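Local coordinates for uncharacterized protein (Nostoc punctiforme, PDB 2R3S), which probably transfers a methyl group from S-adenosylmethionine to a hydroxyl group of a substrate not yet identified, working as a dimer, at residues 20-25 / 60-65; 29-34 / 43-48; 203-208 / 217-222. All coordinates share one frame; numbering follows the deposited sequence.

Interaction 1 (20-25 / 60-65)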
loop_
_atom_site.group_PDB
_atom_site.type_symbol
_atom_site.label_atom_id
_atom_site.label_comp_id
_atom_site.label_asym_id
_atom_site.label_seq_id
_atom_site.Cartn_x
_atom_site.Cartn_y
_atom_site.Cartn_z
ATOM N N SER A 20 0.496 -4.152 2.617
ATOM C CA SER A 20 -0.848 -4.405 3.132
ATOM C C SER A 20 -1.213 -5.889 3.022
ATOM O O SER A 20 -1.717 -6.484 3.972
ATOM C CB SER A 20 -1.925 -3.566 2.401
ATOM O OG SER A 20 -1.711 -2.164 2.513
ATOM N N ALA A 21 -0.977 -6.471 1.853
ATOM C CA ALA A 21 -1.251 -7.871 1.623
ATOM C C ALA A 21 -0.376 -8.752 2.536
ATOM O O ALA A 21 -0.852 -9.755 3.050
ATOM C CB ALA A 21 -1.045 -8.233 0.136
ATOM N N ALA A 22 0.893 -8.375 2.725
ATOM C CA ALA A 22 1.793 -9.136 3.573
ATOM C C ALA A 22 1.332 -9.131 5.037
ATOM O O ALA A 22 1.309 -10.195 5.674
ATOM C CB ALA A 22 3.224 -8.621 3.455
ATOM N N ILE A 23 0.961 -7.956 5.568
ATOM C CA ILE A 23 0.504 -7.885 6.967
ATOM C C ILE A 23 -0.852 -8.546 7.163
ATOM O O ILE A 23 -1.108 -9.140 8.206
ATOM C CB ILE A 23 0.506 -6.441 7.561
ATOM C CG1 ILE A 23 0.500 -6.510 9.096
ATOM C CG2 ILE A 23 -0.680 -5.615 7.048
ATOM C CD1 ILE A 23 1.636 -7.298 9.689
ATOM N N LYS A 24 -1.714 -8.475 6.153
ATOM C CA LYS A 24 -2.971 -9.199 6.200
ATOM C C LYS A 24 -2.725 -10.705 6.293
ATOM O O LYS A 24 -3.301 -11.373 7.152
ATOM C CB LYS A 24 -3.824 -8.850 4.986
ATOM C CG LYS A 24 -5.147 -9.569 4.927
ATOM C CD LYS A 24 -5.989 -9.114 3.729
ATOM C CE LYS A 24 -7.276 -9.907 3.675
ATOM N NZ LYS A 24 -8.259 -9.272 2.838
ATOM N N ALA A 25 -1.865 -11.247 5.435
ATOM C CA ALA A 25 -1.534 -12.685 5.502
ATOM C C ALA A 25 -0.929 -13.081 6.838
ATOM O O ALA A 25 -1.311 -14.095 7.416
ATOM C CB ALA A 25 -0.600 -13.120 4.339
ATOM N N CYS A 60 8.036 -14.171 5.885
ATOM C CA CYS A 60 8.778 -13.705 7.064
ATOM C C CYS A 60 9.995 -12.867 6.698
ATOM O O CYS A 60 10.259 -11.883 7.356
ATOM C CB CYS A 60 9.195 -14.880 7.943
ATOM S SG CYS A 60 7.777 -15.670 8.803
ATOM N N ASP A 61 10.730 -13.238 5.649
ATOM C CA ASP A 61 11.837 -12.383 5.166
ATOM C C ASP A 61 11.313 -10.993 4.803
ATOM O O ASP A 61 11.915 -9.990 5.157
ATOM C CB ASP A 61 12.531 -12.980 3.952
ATOM C CG ASP A 61 13.386 -14.168 4.288
ATOM O OD1 ASP A 61 13.824 -14.300 5.444
ATOM O OD2 ASP A 61 13.641 -14.970 3.362
ATOM N N TYR A 62 10.164 -10.942 4.141
ATOM C CA TYR A 62 9.529 -9.674 3.793
ATOM C C TYR A 62 9.108 -8.906 5.039
ATOM O O TYR A 62 9.335 -7.708 5.137
ATOM C CB TYR A 62 8.325 -9.932 2.877
ATOM C CG TYR A 62 7.701 -8.698 2.262
ATOM C CD1 TYR A 62 6.688 -8.013 2.913
ATOM C CD2 TYR A 62 8.131 -8.215 1.038
ATOM C CE1 TYR A 62 6.113 -6.884 2.345
ATOM C CE2 TYR A 62 7.567 -7.089 0.466
ATOM C CZ TYR A 62 6.568 -6.427 1.127
ATOM O OH TYR A 62 5.995 -5.335 0.554
ATOM N N LEU A 63 8.517 -9.599 6.010
ATOM C CA LEU A 63 8.171 -8.961 7.286
ATOM C C LEU A 63 9.401 -8.418 8.050
ATOM O O LEU A 63 9.285 -7.470 8.773
ATOM C CB LEU A 63 7.346 -9.923 8.160
ATOM C CG LEU A 63 5.942 -10.255 7.611
ATOM C CD1 LEU A 63 5.317 -11.349 8.485
ATOM C CD2 LEU A 63 4.954 -9.039 7.450
ATOM N N VAL A 64 10.557 -9.050 7.889
ATOM C CA VAL A 64 11.816 -8.538 8.387
ATOM C C VAL A 64 12.184 -7.264 7.596
ATOM O O VAL A 64 12.423 -6.200 8.193
ATOM C CB VAL A 64 12.936 -9.565 8.289
ATOM C CG1 VAL A 64 14.315 -8.909 8.613
ATOM C CG2 VAL A 64 12.647 -10.773 9.218
ATOM N N ILE A 65 12.175 -7.370 6.272
ATOM C CA ILE A 65 12.487 -6.217 5.406
ATOM C C ILE A 65 11.636 -4.981 5.786
ATOM O O ILE A 65 12.181 -3.917 5.980
ATOM C CB ILE A 65 12.321 -6.526 3.905
ATOM C CG1 ILE A 65 13.289 -7.635 3.466
ATOM C CG2 ILE A 65 12.552 -5.253 3.061
ATOM C CD1 ILE A 65 12.950 -8.176 2.096
#
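Ala22 and Tyr62 make the closest contact between residues 20-25 and 60-65. The alanine methyl comes obliquely against one side of the phenol ring, with Ala22 CB 3.5 Å from Tyr62 CE1 and about as close to CD1. Tyr62 reaches that methyl because its CG is anti to the backbone N (chi1 -171°), which swings the ring across to helix 17-28, where it also rests on Gln18 and Arg19.

A second, looser group of aliphatic contacts gathers round one methyl of Leu63. Its CD2 lies 4.4 Å from Ala22 CB and, at the same distance of 4.4 Å, from CD1 of Ile23. Phe68 touches both Leu63 and Ile23, and Ala26 and Met69 add further apolar surface to the leucine.

Helix 53-65 is the long helix that precedes the beta hairpin of strands 69-72 and 75-78, as in the winged-helix domains through which O-methyltransferases of this family dimerise. The short segments cross at -120° with their axes 10.4 Å apart, a spacing that the tyrosine ring and the leucine branch span to reach the small Ala22.

Polar interactions lie on other faces of the two helices. Ser20 OG is hydrogen-bonded to Thr13 O, Val14 O and Tyr17 N of the second subunit, while Asp61 OD1 forms a salt bridge with Lys71 NZ and a hydrogen bond with Tyr76 OH.

Interaction 2 (29-34 / 43-48); sequences LNVFTA and QSLAQK
The backbone N of Ala34, whose methyl packs against Leu45, is held by two carbonyls of its own helical turn: Asn30 O at 3.1 Å from Ala34 N, and, in a weak bond, Val31 O at 3.2 Å from the same nitrogen. Ala34 points its CB toward the facing helix, where Leu45 CD2 approaches it to 3.7 Å. The two methyls of Leu45 divide the work. CD2 meets the alanine, and CD1 lies alongside the valine branch, with Leu45 CD1 4.4 Å from Val31 CG1. The leucine CG is anti to its own carbonyl carbon (chi1 -66°), and the fork is thereby laid across the first turn of helix 31-35.

Lys48 closes the solvent side. Its CB stands 4.1 Å from Ala34 CB, and the chain then bends at three successive torsions, carrying CE past the carbonyl oxygen of Ala34 at 4.2 Å. The lysine thus contributes its aliphatic stem to the contact, and no charge pairing joins the two segments.

Asn30, with positive phi, ends helix 17-28 in a Schellman motif and immediately precedes helix 31-35; its OD1 is bonded to Arg88 NE. Strand 39-40, which links helices 31-35 and 42-49, pairs with strand 75-78. Met56 of helix 53-65 touches both Val31 and Leu45, Cys60 adds to the leucine's surroundings, and Phe32 packs on Ile23 and Ala26 of helix 17-28.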
loop_
_atom_site.group_PDB
_atom_site.type_symbol
_atom_site.label_atom_id
_atom_site.label_comp_id
_atom_site.label_asym_id
_atom_site.label_seq_id
_atom_site.Cartn_x
_atom_site.Cartn_y
_atom_site.Cartn_z
ATOM N N LEU A 29 -2.807 -15.653 9.366
ATOM C CA LEU A 29 -2.133 -16.924 9.622
ATOM C C LEU A 29 -1.603 -17.043 11.045
ATOM O O LEU A 29 -1.045 -18.060 11.406
ATOM C CB LEU A 29 -0.996 -17.128 8.619
ATOM C CG LEU A 29 -1.423 -17.354 7.171
ATOM C CD1 LEU A 29 -0.193 -17.428 6.263
ATOM C CD2 LEU A 29 -2.251 -18.612 7.072
ATOM N N ASN A 30 -1.793 -16.012 11.859
ATOM C CA ASN A 30 -1.330 -16.001 13.242
ATOM C C ASN A 30 0.191 -16.081 13.393
ATOM O O ASN A 30 0.696 -16.539 14.411
ATOM C CB ASN A 30 -2.007 -17.103 14.049
ATOM C CG ASN A 30 -3.363 -16.695 14.574
ATOM O OD1 ASN A 30 -3.908 -15.656 14.201
ATOM N ND2 ASN A 30 -3.922 -17.530 15.452
ATOM N N VAL A 31 0.926 -15.572 12.413
ATOM C CA VAL A 31 2.368 -15.730 12.426
ATOM C C VAL A 31 2.971 -15.168 13.715
ATOM O O VAL A 31 3.831 -15.791 14.325
ATOM C CB VAL A 31 3.036 -15.059 11.221
ATOM C CG1 VAL A 31 4.527 -15.175 11.354
ATOM C CG2 VAL A 31 2.533 -15.672 9.884
ATOM N N PHE A 32 2.534 -13.985 14.116
ATOM C CA PHE A 32 3.131 -13.301 15.288
ATOM C C PHE A 32 2.850 -14.025 16.603
ATOM O O PHE A 32 3.677 -14.018 17.494
ATOM C CB PHE A 32 2.597 -11.876 15.387
ATOM C CG PHE A 32 2.738 -11.101 14.133
ATOM C CD1 PHE A 32 3.984 -10.651 13.722
ATOM C CD2 PHE A 32 1.630 -10.834 13.334
ATOM C CE1 PHE A 32 4.122 -9.919 12.527
ATOM C CE2 PHE A 32 1.763 -10.094 12.151
ATOM C CZ PHE A 32 3.006 -9.635 11.760
ATOM N N THR A 33 1.653 -14.608 16.716
ATOM C CA THR A 33 1.246 -15.429 17.863
ATOM C C THR A 33 2.087 -16.696 17.984
ATOM O O THR A 33 2.384 -17.140 19.099
ATOM C CB THR A 33 -0.252 -15.789 17.750
ATOM O OG1 THR A 33 -1.017 -14.570 17.697
ATOM C CG2 THR A 33 -0.729 -16.644 18.933
ATOM N N ALA A 34 2.467 -17.264 16.843
ATOM C CA ALA A 34 3.333 -18.455 16.795
ATOM C C ALA A 34 4.791 -18.173 17.189
ATOM O O ALA A 34 5.460 -19.034 17.799
ATOM C CB ALA A 34 3.265 -19.101 15.396
ATOM N N GLN A 43 10.655 -23.039 9.056
ATOM C CA GLN A 43 10.251 -24.440 9.061
ATOM C C GLN A 43 9.253 -24.722 10.197
ATOM O O GLN A 43 8.209 -25.401 10.026
ATOM C CB GLN A 43 11.492 -25.295 9.229
ATOM C CG GLN A 43 12.461 -25.262 8.003
ATOM C CD GLN A 43 13.479 -24.062 7.931
ATOM O OE1 GLN A 43 13.452 -23.095 8.705
ATOM N NE2 GLN A 43 14.374 -24.152 6.959
ATOM N N SER A 44 9.556 -24.160 11.356
ATOM C CA SER A 44 8.714 -24.351 12.518
ATOM C C SER A 44 7.437 -23.505 12.414
ATOM O O SER A 44 6.372 -23.959 12.816
ATOM C CB SER A 44 9.524 -24.089 13.808
ATOM O OG SER A 44 8.728 -23.563 14.844
ATOM N N LEU A 45 7.526 -22.295 11.861
ATOM C CA LEU A 45 6.338 -21.487 11.650
ATOM C C LEU A 45 5.415 -22.130 10.599
ATOM O O LEU A 45 4.200 -22.012 10.689
ATOM C CB LEU A 45 6.711 -20.038 11.280
ATOM C CG LEU A 45 7.401 -19.254 12.404
ATOM C CD1 LEU A 45 7.958 -17.885 11.905
ATOM C CD2 LEU A 45 6.454 -19.076 13.579
ATOM N N ALA A 46 5.996 -22.825 9.627
ATOM C CA ALA A 46 5.225 -23.592 8.643
ATOM C C ALA A 46 4.384 -24.684 9.312
ATOM O O ALA A 46 3.212 -24.845 8.992
ATOM C CB ALA A 46 6.169 -24.198 7.584
ATOM N N GLN A 47 4.981 -25.431 10.238
ATOM C CA GLN A 47 4.261 -26.469 11.009
ATOM C C GLN A 47 3.193 -25.819 11.873
ATOM O O GLN A 47 2.047 -26.233 11.845
ATOM C CB GLN A 47 5.193 -27.277 11.928
ATOM C CG GLN A 47 5.977 -28.376 11.262
ATOM N N LYS A 48 3.586 -24.813 12.646
ATOM C CA LYS A 48 2.682 -24.155 13.594
ATOM C C LYS A 48 1.463 -23.510 12.897
ATOM O O LYS A 48 0.349 -23.561 13.419
ATOM C CB LYS A 48 3.411 -23.051 14.407
ATOM C CG LYS A 48 4.660 -23.474 15.180
ATOM C CD LYS A 48 4.452 -23.797 16.685
ATOM C CE LYS A 48 5.587 -23.205 17.545
ATOM N NZ LYS A 48 6.109 -24.101 18.635
#

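Interaction 3 (203-208 / 217-222). With EDO (1,2-ethanediol), chain D.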
loop_
_atom_site.group_PDB
_atom_site.type_symbol
_atom_site.label_atom_id
_atom_site.label_comp_id
_atom_site.label_asym_id
_atom_site.label_seq_id
_atom_site.Cartn_x
_atom_site.Cartn_y
_atom_site.Cartn_z
ATOM N N VAL A 203 -24.000 -4.111 19.340
ATOM C CA VAL A 203 -22.626 -4.132 19.879
ATOM C C VAL A 203 -22.492 -3.232 21.127
ATOM O O VAL A 203 -21.949 -3.655 22.168
ATOM C CB VAL A 203 -21.575 -3.699 18.816
ATOM C CG1 VAL A 203 -20.138 -3.824 19.397
ATOM C CG2 VAL A 203 -21.756 -4.507 17.526
ATOM N N ALA A 204 -22.971 -1.997 20.995
ATOM C CA ALA A 204 -22.980 -1.008 22.080
ATOM C C ALA A 204 -23.653 -1.538 23.333
ATOM O O ALA A 204 -23.151 -1.361 24.457
ATOM C CB ALA A 204 -23.673 0.302 21.603
ATOM N N LYS A 205 -24.791 -2.193 23.144
ATOM C CA LYS A 205 -25.532 -2.775 24.270
ATOM C C LYS A 205 -24.722 -3.858 24.925
ATOM O O LYS A 205 -24.628 -3.925 26.146
ATOM C CB LYS A 205 -26.881 -3.359 23.821
ATOM C CG LYS A 205 -28.045 -2.394 23.938
ATOM C CD LYS A 205 -29.091 -2.611 22.839
ATOM C CE LYS A 205 -29.862 -3.902 22.986
ATOM N NZ LYS A 205 -30.529 -4.251 21.685
ATOM N N GLU A 206 -24.142 -4.716 24.097
ATOM C CA GLU A 206 -23.318 -5.786 24.608
ATOM C C GLU A 206 -22.131 -5.246 25.388
ATOM O O GLU A 206 -21.793 -5.772 26.456
ATOM C CB GLU A 206 -22.863 -6.674 23.444
ATOM C CG GLU A 206 -22.094 -7.961 23.838
ATOM C CD GLU A 206 -22.765 -8.789 24.954
ATOM O OE1 GLU A 206 -24.021 -8.701 25.164
ATOM O OE2 GLU A 206 -21.993 -9.525 25.625
ATOM N N ASN A 207 -21.501 -4.187 24.877
ATOM C CA ASN A 207 -20.413 -3.540 25.599
ATOM C C ASN A 207 -20.867 -2.867 26.907
ATOM O O ASN A 207 -20.149 -2.916 27.902
ATOM C CB ASN A 207 -19.617 -2.571 24.681
ATOM C CG ASN A 207 -18.683 -3.310 23.722
ATOM O OD1 ASN A 207 -18.147 -4.355 24.048
ATOM N ND2 ASN A 207 -18.498 -2.767 22.538
ATOM N N ALA A 208 -22.060 -2.275 26.927
ATOM C CA ALA A 208 -22.610 -1.717 28.174
ATOM C C ALA A 208 -22.832 -2.830 29.188
ATOM O O ALA A 208 -22.505 -2.701 30.365
ATOM C CB ALA A 208 -23.901 -0.973 27.905
ATOM N N TYR A 217 -28.029 2.382 30.159
ATOM C CA TYR A 217 -27.725 2.477 28.757
ATOM C C TYR A 217 -28.987 2.270 27.940
ATOM O O TYR A 217 -29.571 1.202 27.975
ATOM C CB TYR A 217 -26.647 1.453 28.340
ATOM C CG TYR A 217 -26.020 1.891 27.064
ATOM C CD1 TYR A 217 -24.995 2.830 27.066
ATOM C CD2 TYR A 217 -26.522 1.470 25.838
ATOM C CE1 TYR A 217 -24.451 3.295 25.883
ATOM C CE2 TYR A 217 -25.985 1.936 24.654
ATOM C CZ TYR A 217 -24.952 2.845 24.686
ATOM O OH TYR A 217 -24.409 3.304 23.514
ATOM N N HIS A 218 -29.385 3.293 27.191
ATOM C CA HIS A 218 -30.639 3.276 26.433
ATOM C C HIS A 218 -30.354 3.525 24.970
ATOM O O HIS A 218 -29.414 4.210 24.653
ATOM C CB HIS A 218 -31.584 4.361 26.993
ATOM C CG HIS A 218 -31.613 4.406 28.488
ATOM N ND1 HIS A 218 -32.216 3.428 29.250
ATOM C CD2 HIS A 218 -31.080 5.291 29.363
ATOM C CE1 HIS A 218 -32.062 3.715 30.530
ATOM N NE2 HIS A 218 -31.382 4.845 30.626
ATOM N N THR A 219 -31.162 2.990 24.071
ATOM C CA THR A 219 -30.857 3.097 22.650
ATOM C C THR A 219 -31.975 3.796 21.876
ATOM O O THR A 219 -33.152 3.650 22.191
ATOM C CB THR A 219 -30.531 1.710 22.004
ATOM O OG1 THR A 219 -31.711 0.899 21.941
ATOM C CG2 THR A 219 -29.449 0.983 22.792
ATOM N N ILE A 220 -31.588 4.595 20.889
ATOM C CA ILE A 220 -32.511 5.243 19.978
ATOM C C ILE A 220 -32.016 4.796 18.627
ATOM O O ILE A 220 -31.034 5.341 18.122
ATOM C CB ILE A 220 -32.456 6.779 20.098
ATOM C CG1 ILE A 220 -32.776 7.224 21.513
ATOM C CG2 ILE A 220 -33.420 7.420 19.147
ATOM C CD1 ILE A 220 -32.527 8.651 21.766
ATOM N N ALA A 221 -32.651 3.773 18.068
ATOM C CA ALA A 221 -32.205 3.176 16.816
ATOM C C ALA A 221 -32.658 4.023 15.630
ATOM O O ALA A 221 -33.772 4.552 15.628
ATOM C CB ALA A 221 -32.733 1.770 16.682
ATOM N N GLY A 222 -31.785 4.135 14.626
ATOM C CA GLY A 222 -32.056 4.890 13.409
ATOM C C GLY A 222 -30.982 5.912 13.067
ATOM O O GLY A 222 -29.923 5.951 13.680
HETATM C C1 EDO D . -26.201 7.183 11.806
HETATM O O1 EDO D . -27.065 8.157 11.198
HETATM C C2 EDO D . -27.005 6.285 12.735
HETATM O O2 EDO D . -27.445 6.976 13.919
#
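The phenol of Tyr217 extends along helix 198-211, meeting Ala208 with its root and Ala204 with its hydroxyl end. These alanines are one helical turn apart, and their methyls approach the ring obliquely: Ala208 CB is 3.7 Å from Tyr217 CG, and Ala204 CB is 3.6 Å from Tyr217 OH. With CG anti to the backbone N (chi1 -160°), the ring leans from the strand over the helix, and its length spans the turn. Helix segment and strand run almost exactly antiparallel, at 176° with axes 9.3 Å apart. Replacing Tyr217 by a serine would probably open a gap between edge strand and helix and leave the methyls of Ala204 and Ala208 without their aromatic partner.

Farther along the strand, Lys205 and Thr219 cross at about a right angle, the bent lysine chain passing its CD over the threonine methyl at 3.6 Å from Thr219 CG2. The charged end goes elsewhere, since Lys205 NZ forms a salt bridge with Glu202.

Strand 191-196, helix 198-211 and strand 217-221 form a beta-alpha-beta unit of the Rossmann-like methyltransferase domain, and 217-221 is an outermost strand of its sheet. Ile181 of helix 178-186 touches both Ala208 and Tyr217. Gly222 O accepts a hydrogen bond of 2.7 Å from O2 of a 1,2-ethanediol, probably a crystallisation additive, which is also bonded to Ala224 N.

Between helix and strand the contact is mainly apolar, without hydrogen bonds, and the tyrosine OH merely lies against a methyl. The small alanines let the ring lie close to the helix, consistent with van der Waals packing, while the lysine contributes only hydrocarbon and leaves its charge at the margin.

Interactions 1 and 2 belong to the N-terminal dimerisation domain, with centres about 13 Å apart, and interaction 2 is nested along the chain within the loop closed by interaction 1. Helix 17-28 leads into helix 31-35, and helix 42-49 into helix 53-65, so the two contacts share one small core: Ile23 CD1 packs on Phe32 CZ at 3.4 Å, and Cys60 SG on Leu45 CD1 at 3.8 Å. Interaction 3 comes later in the chain, in the methyltransferase domain, built on a seven-stranded mixed sheet, its centre about 37 and 38 Å from the centres of interactions 1 and 2. The chain thus separates a mainly helical dimerisation unit from the probable catalytic domain.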